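Local coordinates for protein glycoside Hydrolase (Bacteroides uniformis, PDB 5T99) that probably acts as a family 2 glycosidase on galactose-containing sugars from agarose breakdown, and binds the sugar mimic d-galacto-isofagomine, at residues A[180-185]-A[203-208]; A[217-222]-A[272-277]; A[268-273]-A[284-289]. One frame throughout, in Å; residues are numbered along the deposited sequence.

Contact 1: A[180-185]-A[203-208]. With EDO (1,2-ethanediol), chain K.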
loop_
_atom_site.group_PDB
_atom_site.type_symbol
_atom_site.label_atom_id
_atom_site.label_comp_id
_atom_site.label_asym_id
_atom_site.label_seq_id
_atom_site.Cartn_x
_atom_site.Cartn_y
_atom_site.Cartn_z
ATOM N N VAL A 180 -15.784 -32.288 3.691
ATOM C CA VAL A 180 -16.822 -31.279 3.526
ATOM C C VAL A 180 -16.296 -29.964 4.095
ATOM O O VAL A 180 -16.053 -29.848 5.299
ATOM C CB VAL A 180 -18.136 -31.681 4.225
ATOM C CG1 VAL A 180 -19.250 -30.702 3.873
ATOM C CG2 VAL A 180 -18.543 -33.099 3.831
ATOM N N TYR A 181 -16.130 -28.969 3.231
ATOM C CA TYR A 181 -15.462 -27.723 3.626
ATOM C C TYR A 181 -15.755 -26.558 2.686
ATOM O O TYR A 181 -16.206 -26.736 1.541
ATOM C CB TYR A 181 -13.936 -27.923 3.666
ATOM C CG TYR A 181 -13.345 -28.158 2.283
ATOM C CD1 TYR A 181 -12.676 -27.144 1.600
ATOM C CD2 TYR A 181 -13.498 -29.387 1.642
ATOM C CE1 TYR A 181 -12.158 -27.357 0.331
ATOM C CE2 TYR A 181 -12.991 -29.609 0.364
ATOM C CZ TYR A 181 -12.321 -28.599 -0.285
ATOM O OH TYR A 181 -11.826 -28.837 -1.547
ATOM N N ILE A 182 -15.426 -25.371 3.188
ATOM C CA ILE A 182 -15.498 -24.121 2.432
ATOM C C ILE A 182 -14.188 -23.932 1.638
ATOM O O ILE A 182 -13.135 -23.785 2.250
ATOM C CB ILE A 182 -15.746 -22.935 3.399
ATOM C CG1 ILE A 182 -17.120 -23.089 4.067
ATOM C CG2 ILE A 182 -15.654 -21.598 2.680
ATOM C CD1 ILE A 182 -17.260 -22.310 5.356
ATOM N N PRO A 183 -14.251 -23.931 0.281
ATOM C CA PRO A 183 -13.053 -23.737 -0.563
ATOM C C PRO A 183 -12.607 -22.290 -0.569
ATOM O O PRO A 183 -13.221 -21.472 0.128
ATOM C CB PRO A 183 -13.523 -24.168 -1.947
ATOM C CG PRO A 183 -14.978 -23.835 -1.946
ATOM C CD PRO A 183 -15.469 -24.034 -0.540
ATOM N N GLU A 184 -11.554 -21.959 -1.322
ATOM C CA GLU A 184 -10.949 -20.627 -1.163
ATOM C C GLU A 184 -11.904 -19.533 -1.606
ATOM O O GLU A 184 -12.687 -19.724 -2.527
ATOM C CB GLU A 184 -9.569 -20.477 -1.828
ATOM C CG GLU A 184 -9.513 -20.672 -3.332
ATOM C CD GLU A 184 -8.285 -20.025 -3.988
ATOM O OE1 GLU A 184 -7.401 -19.436 -3.291
ATOM O OE2 GLU A 184 -8.208 -20.114 -5.227
ATOM N N HIS A 185 -11.844 -18.408 -0.901
ATOM C CA HIS A 185 -12.752 -17.283 -1.120
ATOM C C HIS A 185 -14.223 -17.694 -1.068
ATOM O O HIS A 185 -15.049 -17.145 -1.781
ATOM C CB HIS A 185 -12.416 -16.608 -2.449
ATOM C CG HIS A 185 -10.948 -16.389 -2.643
ATOM N ND1 HIS A 185 -10.315 -16.588 -3.852
ATOM C CD2 HIS A 185 -9.983 -16.018 -1.766
ATOM C CE1 HIS A 185 -9.030 -16.314 -3.717
ATOM N NE2 HIS A 185 -8.802 -15.978 -2.460
ATOM N N ILE A 203 -25.091 -13.142 3.646
ATOM C CA ILE A 203 -23.915 -14.027 3.585
ATOM C C ILE A 203 -24.149 -15.178 2.620
ATOM O O ILE A 203 -25.099 -15.949 2.788
ATOM C CB ILE A 203 -23.558 -14.604 4.969
ATOM C CG1 ILE A 203 -23.291 -13.470 5.978
ATOM C CG2 ILE A 203 -22.341 -15.530 4.862
ATOM C CD1 ILE A 203 -23.252 -13.926 7.422
ATOM N N GLU A 204 -23.276 -15.283 1.618
ATOM C CA GLU A 204 -23.267 -16.408 0.695
ATOM C C GLU A 204 -22.174 -17.380 1.099
ATOM O O GLU A 204 -21.014 -16.998 1.153
ATOM C CB GLU A 204 -23.020 -15.959 -0.746
ATOM C CG GLU A 204 -23.206 -17.077 -1.768
ATOM C CD GLU A 204 -22.609 -16.726 -3.111
ATOM O OE1 GLU A 204 -23.373 -16.323 -4.001
ATOM O OE2 GLU A 204 -21.379 -16.833 -3.258
ATOM N N THR A 205 -22.556 -18.630 1.352
ATOM C CA THR A 205 -21.617 -19.679 1.734
ATOM C C THR A 205 -21.469 -20.668 0.570
ATOM O O THR A 205 -22.462 -21.111 0.007
ATOM C CB THR A 205 -22.099 -20.430 2.998
ATOM O OG1 THR A 205 -22.497 -19.483 3.991
ATOM C CG2 THR A 205 -21.011 -21.317 3.578
ATOM N N THR A 206 -20.223 -21.002 0.241
ATOM C CA THR A 206 -19.890 -22.033 -0.737
ATOM C C THR A 206 -19.346 -23.233 0.029
ATOM O O THR A 206 -18.457 -23.092 0.875
ATOM C CB THR A 206 -18.815 -21.528 -1.740
ATOM O OG1 THR A 206 -19.266 -20.328 -2.384
ATOM C CG2 THR A 206 -18.507 -22.581 -2.807
ATOM N N VAL A 207 -19.873 -24.413 -0.269
ATOM C CA VAL A 207 -19.424 -25.644 0.386
ATOM C C VAL A 207 -19.086 -26.682 -0.673
ATOM O O VAL A 207 -19.860 -26.886 -1.616
ATOM C CB VAL A 207 -20.487 -26.210 1.358
ATOM C CG1 VAL A 207 -19.981 -27.488 2.019
ATOM C CG2 VAL A 207 -20.861 -25.171 2.408
ATOM N N LYS A 208 -17.927 -27.315 -0.504
ATOM C CA LYS A 208 -17.457 -28.378 -1.382
ATOM C C LYS A 208 -17.651 -29.721 -0.676
ATOM O O LYS A 208 -17.298 -29.866 0.500
ATOM C CB LYS A 208 -15.977 -28.160 -1.711
ATOM C CG LYS A 208 -15.385 -29.111 -2.748
ATOM C CD LYS A 208 -15.891 -28.793 -4.152
ATOM C CE LYS A 208 -15.250 -29.682 -5.210
ATOM N NZ LYS A 208 -15.648 -31.109 -5.022
HETATM C C1 EDO K . -21.587 -15.847 -6.501
HETATM O O1 EDO K . -22.947 -16.222 -6.764
HETATM C C2 EDO K . -21.138 -14.656 -7.339
HETATM O O2 EDO K . -19.839 -14.889 -7.899
#
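The N-H of Lys208 reaches Tyr181 O at 2.7 Å, a nearly straight bond with the donor almost on the extension of the C=O. A return bond from Tyr181 N to Lys208 O, 3.1 Å long, completes an antiparallel hydrogen-bonded pair at the end of the 180-194/198-209 hairpin that lies far from its turn. Val180 CA adds a CA-H...O contact to Lys208 O at 3.4 Å.

The side chains of this pair lie alongside each other. The tyrosine takes the hindered first torsion, with CG between the backbone N and the carbonyl carbon (chi1 68°), and this lays the ring beside Lys208. Lys208 CB then sits over one face, 4.2 Å from the centroid of the Tyr181 ring and displaced toward its rim, in a CH-pi contact. A lysine suits the place because its methylenes can lie against the ring while NZ travels on to a weak hydrogen bond with Gly243 O. A glycine in place of Tyr181 would probably leave the lysine methylenes without their aromatic cover, and the lysine chain freer to turn.

Beyond the pair the backbone bonding is interrupted, to resume at Gly186. Pro183 has no N-H to offer, and its CD rests 3.4 Å from Thr206 O, whose residue pairs through its backbone with Gly186 instead. Pro183 CG meets Thr206 CG2 at 3.8 Å, the two side chains crossing at about a right angle. Ile182 N turns to the carboxylate of Asp282. Val180 CG1 and Val207 CG1 touch at 3.8 Å, branched residues that fill the buried interior.

The chemistry is thus divided: two backbone hydrogen bonds fix the register, and largely apolar carbon contacts carry the chain across the break, a mixture that implies structural packing and not a binding site.

Contact 2: A[217-222]-A[272-277]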
loop_
_atom_site.group_PDB
_atom_site.type_symbol
_atom_site.label_atom_id
_atom_site.label_comp_id
_atom_site.label_asym_id
_atom_site.label_seq_id
_atom_site.Cartn_x
_atom_site.Cartn_y
_atom_site.Cartn_z
ATOM N N PHE A 217 -25.916 -30.225 4.668
ATOM C CA PHE A 217 -24.987 -29.750 5.699
ATOM C C PHE A 217 -25.506 -28.478 6.340
ATOM O O PHE A 217 -26.040 -27.610 5.652
ATOM C CB PHE A 217 -23.609 -29.522 5.092
ATOM C CG PHE A 217 -23.107 -30.694 4.288
ATOM C CD1 PHE A 217 -22.712 -31.864 4.916
ATOM C CD2 PHE A 217 -23.055 -30.638 2.900
ATOM C CE1 PHE A 217 -22.257 -32.949 4.183
ATOM C CE2 PHE A 217 -22.605 -31.725 2.159
ATOM C CZ PHE A 217 -22.201 -32.877 2.806
ATOM N N ASN A 218 -25.362 -28.381 7.660
ATOM C CA ASN A 218 -25.788 -27.192 8.394
ATOM C C ASN A 218 -24.651 -26.184 8.486
ATOM O O ASN A 218 -23.486 -26.555 8.543
ATOM C CB ASN A 218 -26.314 -27.558 9.792
ATOM C CG ASN A 218 -27.685 -28.222 9.747
ATOM O OD1 ASN A 218 -28.473 -27.995 8.834
ATOM N ND2 ASN A 218 -27.975 -29.043 10.742
ATOM N N ILE A 219 -25.020 -24.910 8.489
ATOM C CA ILE A 219 -24.069 -23.811 8.527
ATOM C C ILE A 219 -24.440 -22.922 9.697
ATOM O O ILE A 219 -25.596 -22.537 9.814
ATOM C CB ILE A 219 -24.128 -22.962 7.238
ATOM C CG1 ILE A 219 -23.835 -23.825 6.003
ATOM C CG2 ILE A 219 -23.145 -21.793 7.304
ATOM C CD1 ILE A 219 -24.338 -23.222 4.709
ATOM N N ARG A 220 -23.462 -22.603 10.547
ATOM C CA ARG A 220 -23.657 -21.679 11.654
ATOM C C ARG A 220 -22.721 -20.489 11.530
ATOM O O ARG A 220 -21.507 -20.618 11.726
ATOM C CB ARG A 220 -23.419 -22.366 12.988
ATOM C CG ARG A 220 -23.839 -21.519 14.174
ATOM C CD ARG A 220 -23.356 -22.114 15.479
ATOM N NE ARG A 220 -23.904 -23.455 15.681
ATOM C CZ ARG A 220 -23.456 -24.334 16.579
ATOM N NH1 ARG A 220 -22.444 -24.034 17.390
ATOM N NH2 ARG A 220 -24.031 -25.530 16.663
ATOM N N HIS A 221 -23.314 -19.331 11.236
ATOM C CA HIS A 221 -22.601 -18.054 11.183
ATOM C C HIS A 221 -22.642 -17.349 12.531
ATOM O O HIS A 221 -23.713 -16.907 12.949
ATOM C CB HIS A 221 -23.240 -17.126 10.152
ATOM C CG HIS A 221 -23.164 -17.635 8.754
ATOM N ND1 HIS A 221 -21.969 -17.934 8.138
ATOM C CD2 HIS A 221 -24.134 -17.868 7.838
ATOM C CE1 HIS A 221 -22.206 -18.351 6.908
ATOM N NE2 HIS A 221 -23.514 -18.319 6.699
ATOM N N SER A 222 -21.486 -17.228 13.183
ATOM C CA SER A 222 -21.338 -16.409 14.389
ATOM C C SER A 222 -20.687 -15.057 14.054
ATOM O O SER A 222 -19.539 -15.006 13.578
ATOM C CB SER A 222 -20.508 -17.146 15.441
ATOM O OG SER A 222 -21.153 -18.341 15.829
ATOM N N THR A 272 -17.724 -18.929 10.454
ATOM C CA THR A 272 -18.658 -19.818 9.760
ATOM C C THR A 272 -18.247 -21.273 10.012
ATOM O O THR A 272 -17.122 -21.672 9.689
ATOM C CB THR A 272 -18.703 -19.517 8.235
ATOM O OG1 THR A 272 -19.179 -18.184 8.025
ATOM C CG2 THR A 272 -19.621 -20.490 7.494
ATOM N N GLU A 273 -19.167 -22.052 10.577
ATOM C CA GLU A 273 -18.937 -23.455 10.927
ATOM C C GLU A 273 -19.835 -24.314 10.050
ATOM O O GLU A 273 -21.015 -23.993 9.872
ATOM C CB GLU A 273 -19.230 -23.687 12.416
ATOM C CG GLU A 273 -18.130 -23.127 13.320
ATOM C CD GLU A 273 -18.523 -22.967 14.786
ATOM O OE1 GLU A 273 -19.719 -22.808 15.104
ATOM O OE2 GLU A 273 -17.613 -22.963 15.640
ATOM N N ILE A 274 -19.266 -25.367 9.465
ATOM C CA ILE A 274 -20.025 -26.335 8.682
ATOM C C ILE A 274 -20.241 -27.597 9.515
ATOM O O ILE A 274 -19.304 -28.064 10.180
ATOM C CB ILE A 274 -19.276 -26.704 7.387
ATOM C CG1 ILE A 274 -18.921 -25.436 6.594
ATOM C CG2 ILE A 274 -20.092 -27.680 6.543
ATOM C CD1 ILE A 274 -20.109 -24.591 6.192
ATOM N N TYR A 275 -21.456 -28.153 9.472
ATOM C CA TYR A 275 -21.763 -29.397 10.192
ATOM C C TYR A 275 -22.338 -30.450 9.278
ATOM O O TYR A 275 -23.153 -30.142 8.405
ATOM C CB TYR A 275 -22.734 -29.176 11.352
ATOM C CG TYR A 275 -22.187 -28.280 12.416
ATOM C CD1 TYR A 275 -21.513 -28.799 13.522
ATOM C CD2 TYR A 275 -22.330 -26.898 12.318
ATOM C CE1 TYR A 275 -21.004 -27.963 14.495
ATOM C CE2 TYR A 275 -21.824 -26.061 13.280
ATOM C CZ TYR A 275 -21.161 -26.584 14.361
ATOM O OH TYR A 275 -20.662 -25.715 15.305
ATOM N N ASP A 276 -21.903 -31.691 9.514
ATOM C CA ASP A 276 -22.472 -32.890 8.905
ATOM C C ASP A 276 -23.135 -33.644 10.051
ATOM O O ASP A 276 -22.457 -34.313 10.842
ATOM C CB ASP A 276 -21.366 -33.728 8.242
ATOM C CG ASP A 276 -21.907 -34.896 7.421
ATOM O OD1 ASP A 276 -23.145 -35.072 7.342
ATOM O OD2 ASP A 276 -21.074 -35.640 6.845
ATOM N N GLY A 277 -24.454 -33.510 10.156
ATOM C CA GLY A 277 -25.187 -33.925 11.348
ATOM C C GLY A 277 -24.638 -33.238 12.595
ATOM O O GLY A 277 -24.460 -32.014 12.622
HETATM O O HOH W 1 -26.197 -29.923 12.487
HETATM O O HOH W 2 -19.857 -22.341 17.749
#
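His221 ND1 and Thr272 OG1 share a hydrogen bond of 2.8 Å in which either may be the donor, the oxygen lying at the imidazole edge near the ring plane. Thr272 is turned with OG1 beside its own backbone N (chi1 -62°), which aims the hydroxyl at the histidine and sends its CG2 to Ile219 CG2, 3.8 Å away. Next along this buried face, Ile219 CG1 lies alongside Ile274 CD1 at 3.8 Å; beta-branched residues suit both the extended backbone and the apolar interior.

The other face is polar. Arg220 runs extended as far as CD and then bends (chi3 -60°), laying its guanidinium across Tyr275, whose OH stands over one face, 3.4 Å from Arg220 CZ. The two planes are inclined by only 29°. Glu273 OE1 is 3.8 Å from Arg220 NH1, a long salt bridge made by charge alone, since the oxygen lies well out of the guanidinium plane. A water helps to span that gap, donating to Glu273 OE1 at 2.7 Å and accepting weakly from NH1. At the far end, the Phe217 ring turns its edge to the Asp276 carboxylate.

Backbone bonds pair Asn218 with Tyr275 and Arg220 with Glu273. These are the central strands of a four-stranded antiparallel sheet, flanked by 230-240 and 279-288, with strands 180-194 and 198-209 packed against the isoleucine face.

Contact 3: A[268-273]-A[284-289]. With EDO (1,2-ethanediol), chain J.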
loop_
_atom_site.group_PDB
_atom_site.type_symbol
_atom_site.label_atom_id
_atom_site.label_comp_id
_atom_site.label_asym_id
_atom_site.label_seq_id
_atom_site.Cartn_x
_atom_site.Cartn_y
_atom_site.Cartn_z
ATOM N N TYR A 268 -16.143 -6.202 12.304
ATOM C CA TYR A 268 -16.742 -7.402 12.873
ATOM C C TYR A 268 -15.942 -8.573 12.353
ATOM O O TYR A 268 -15.210 -8.443 11.382
ATOM C CB TYR A 268 -18.212 -7.540 12.441
ATOM C CG TYR A 268 -19.177 -6.625 13.155
ATOM C CD1 TYR A 268 -19.805 -7.022 14.330
ATOM C CD2 TYR A 268 -19.460 -5.362 12.661
ATOM C CE1 TYR A 268 -20.701 -6.187 14.994
ATOM C CE2 TYR A 268 -20.351 -4.507 13.314
ATOM C CZ TYR A 268 -20.981 -4.925 14.477
ATOM O OH TYR A 268 -21.866 -4.093 15.116
ATOM N N LYS A 269 -16.099 -9.712 13.011
ATOM C CA LYS A 269 -15.525 -10.986 12.584
ATOM C C LYS A 269 -16.642 -12.032 12.418
ATOM O O LYS A 269 -17.447 -12.237 13.332
ATOM C CB LYS A 269 -14.497 -11.457 13.607
ATOM C CG LYS A 269 -13.781 -12.760 13.262
ATOM C CD LYS A 269 -12.732 -13.131 14.310
ATOM C CE LYS A 269 -11.473 -12.275 14.175
ATOM N NZ LYS A 269 -10.466 -12.591 15.238
ATOM N N LEU A 270 -16.678 -12.678 11.250
ATOM C CA LEU A 270 -17.629 -13.752 10.955
ATOM C C LEU A 270 -16.943 -15.098 11.107
ATOM O O LEU A 270 -15.986 -15.375 10.389
ATOM C CB LEU A 270 -18.154 -13.629 9.520
ATOM C CG LEU A 270 -18.963 -14.807 8.962
ATOM C CD1 LEU A 270 -20.252 -14.987 9.763
ATOM C CD2 LEU A 270 -19.251 -14.618 7.482
ATOM N N LYS A 271 -17.448 -15.935 12.010
ATOM C CA LYS A 271 -17.012 -17.327 12.126
ATOM C C LYS A 271 -18.086 -18.193 11.496
ATOM O O LYS A 271 -19.232 -18.184 11.944
ATOM C CB LYS A 271 -16.828 -17.674 13.598
ATOM C CG LYS A 271 -16.426 -19.114 13.956
ATOM C CD LYS A 271 -16.773 -19.382 15.431
ATOM C CE LYS A 271 -15.681 -20.113 16.184
ATOM N NZ LYS A 271 -15.847 -19.972 17.664
ATOM N N THR A 272 -17.724 -18.929 10.454
ATOM C CA THR A 272 -18.658 -19.818 9.760
ATOM C C THR A 272 -18.247 -21.273 10.012
ATOM O O THR A 272 -17.122 -21.672 9.689
ATOM C CB THR A 272 -18.703 -19.517 8.235
ATOM O OG1 THR A 272 -19.179 -18.184 8.025
ATOM C CG2 THR A 272 -19.621 -20.490 7.494
ATOM N N GLU A 273 -19.167 -22.052 10.577
ATOM C CA GLU A 273 -18.937 -23.455 10.927
ATOM C C GLU A 273 -19.835 -24.314 10.050
ATOM O O GLU A 273 -21.015 -23.993 9.872
ATOM C CB GLU A 273 -19.230 -23.687 12.416
ATOM C CG GLU A 273 -18.130 -23.127 13.320
ATOM C CD GLU A 273 -18.523 -22.967 14.786
ATOM O OE1 GLU A 273 -19.719 -22.808 15.104
ATOM O OE2 GLU A 273 -17.613 -22.963 15.640
ATOM N N TYR A 284 -14.360 -21.374 9.289
ATOM C CA TYR A 284 -13.857 -20.423 8.296
ATOM C C TYR A 284 -14.196 -19.007 8.735
ATOM O O TYR A 284 -15.370 -18.682 8.941
ATOM C CB TYR A 284 -14.512 -20.721 6.953
ATOM C CG TYR A 284 -13.970 -19.974 5.750
ATOM C CD1 TYR A 284 -12.984 -20.545 4.931
ATOM C CD2 TYR A 284 -14.463 -18.722 5.403
ATOM C CE1 TYR A 284 -12.509 -19.885 3.806
ATOM C CE2 TYR A 284 -13.992 -18.054 4.280
ATOM C CZ TYR A 284 -13.016 -18.640 3.484
ATOM O OH TYR A 284 -12.544 -17.976 2.374
ATOM N N PHE A 285 -13.168 -18.175 8.864
ATOM C CA PHE A 285 -13.309 -16.818 9.350
ATOM C C PHE A 285 -13.272 -15.804 8.199
ATOM O O PHE A 285 -12.545 -15.996 7.219
ATOM C CB PHE A 285 -12.207 -16.516 10.363
ATOM C CG PHE A 285 -12.363 -17.251 11.667
ATOM C CD1 PHE A 285 -13.163 -16.721 12.696
ATOM C CD2 PHE A 285 -11.709 -18.459 11.885
ATOM C CE1 PHE A 285 -13.300 -17.379 13.909
ATOM C CE2 PHE A 285 -11.845 -19.127 13.100
ATOM C CZ PHE A 285 -12.646 -18.590 14.111
ATOM N N THR A 286 -14.077 -14.747 8.330
ATOM C CA THR A 286 -14.096 -13.623 7.390
ATOM C C THR A 286 -14.220 -12.310 8.183
ATOM O O THR A 286 -15.126 -12.150 9.003
ATOM C CB THR A 286 -15.282 -13.705 6.397
ATOM O OG1 THR A 286 -15.288 -14.964 5.713
ATOM C CG2 THR A 286 -15.208 -12.571 5.359
ATOM N N ASP A 287 -13.316 -11.369 7.936
ATOM C CA ASP A 287 -13.427 -10.047 8.540
ATOM C C ASP A 287 -14.296 -9.204 7.637
ATOM O O ASP A 287 -14.222 -9.335 6.406
ATOM C CB ASP A 287 -12.053 -9.416 8.723
ATOM C CG ASP A 287 -11.265 -10.054 9.857
ATOM O OD1 ASP A 287 -11.856 -10.367 10.918
ATOM O OD2 ASP A 287 -10.048 -10.229 9.700
ATOM N N PHE A 288 -15.153 -8.378 8.237
ATOM C CA PHE A 288 -16.034 -7.500 7.466
ATOM C C PHE A 288 -16.461 -6.278 8.260
ATOM O O PHE A 288 -16.342 -6.256 9.484
ATOM C CB PHE A 288 -17.261 -8.266 6.945
ATOM C CG PHE A 288 -18.318 -8.529 7.993
ATOM C CD1 PHE A 288 -19.352 -7.628 8.201
ATOM C CD2 PHE A 288 -18.279 -9.683 8.769
ATOM C CE1 PHE A 288 -20.321 -7.861 9.167
ATOM C CE2 PHE A 288 -19.247 -9.924 9.735
ATOM C CZ PHE A 288 -20.275 -9.018 9.928
ATOM N N GLY A 289 -16.952 -5.273 7.536
ATOM C CA GLY A 289 -17.487 -4.057 8.114
ATOM C C GLY A 289 -18.881 -3.752 7.597
ATOM O O GLY A 289 -19.337 -4.335 6.602
HETATM C C1 EDO J . -18.661 -5.594 2.319
HETATM O O1 EDO J . -18.595 -6.673 1.351
HETATM C C2 EDO J . -18.643 -6.092 3.769
HETATM O O2 EDO J . -17.479 -5.649 4.498
HETATM O O HOH W 3 -12.282 -8.107 12.569
HETATM O O HOH W 4 -16.709 -16.831 7.264
#
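The hairpin of strands 268-276 and 279-288, part of the immunoglobulin-like beta-sandwich domain familiar from family 2 glycosidases, is joined here by three hydrogen-bonded pairs: Tyr268 with Phe288, Leu270 with Thr286, and Thr272 with Tyr284. In the first, Tyr268 N reaches Phe288 O at 2.8 Å.

Phe288 takes the less roomy first torsion, CG lying between its backbone N and carbonyl carbon (chi1 77°), which swings the ring across to the neighbouring strand. Tyr268 CB sits over one face, 3.8 Å from the centroid of the Phe288 ring. The two aromatic planes are only 15° apart but slid past one another, so they hardly overlap. Leu270 CB comes to the phenyl edge, 3.9 Å from Phe288 CE2. Large apolar groups suit this buried face, and the hydroxyl of Tyr268 is satisfied by Asn258 N.

Polar atoms on the same face are joined by a water that donates to Tyr284 O at 2.8 Å and also hydrogen-bonds the hydroxyls of Thr272 and Thr286; Thr272 OG1 bonds His221 as well. On the opposite face, with Lys269 and Asp287, Lys271 lies beside Phe285, its CB 3.6 Å from Phe285 CE1, long methylenes serving as cover for a partly exposed ring. Lys269 runs alongside Asp287, but NZ and OD1 stay 5.1 Å apart, so the attraction is at most long-range.

Strand 279-288 is outermost in its four-stranded sheet, while 215-224 pairs with the other side of 268-276. Leu270 and Tyr284 face strand 180-194, and Thr286 touches Asn405 in a loop.

How the contacts relate
From the N terminus, contact 1 comes first: it closes a loop of 17 residues, the hairpin of strands 180-194 and 198-209, before contact 2 opens. Contact 2 is the longest closure, bringing 217-222 to 272-277 across 49 residues that include strands 230-240 and 245-255. Contact 3 starts at 268, before contact 2 has ended, and finishes at 289; the two share Thr272 and Glu273, contact 3 beginning on the strand where contact 2 ends. Together contacts 2 and 3 join three adjacent strands of one sheet, with 268-276 in the middle. Contact 1 belongs to the facing sheet, and Ile182, Ile203 and Thr205 pack onto residues of the others, tying the two layers into a sandwich.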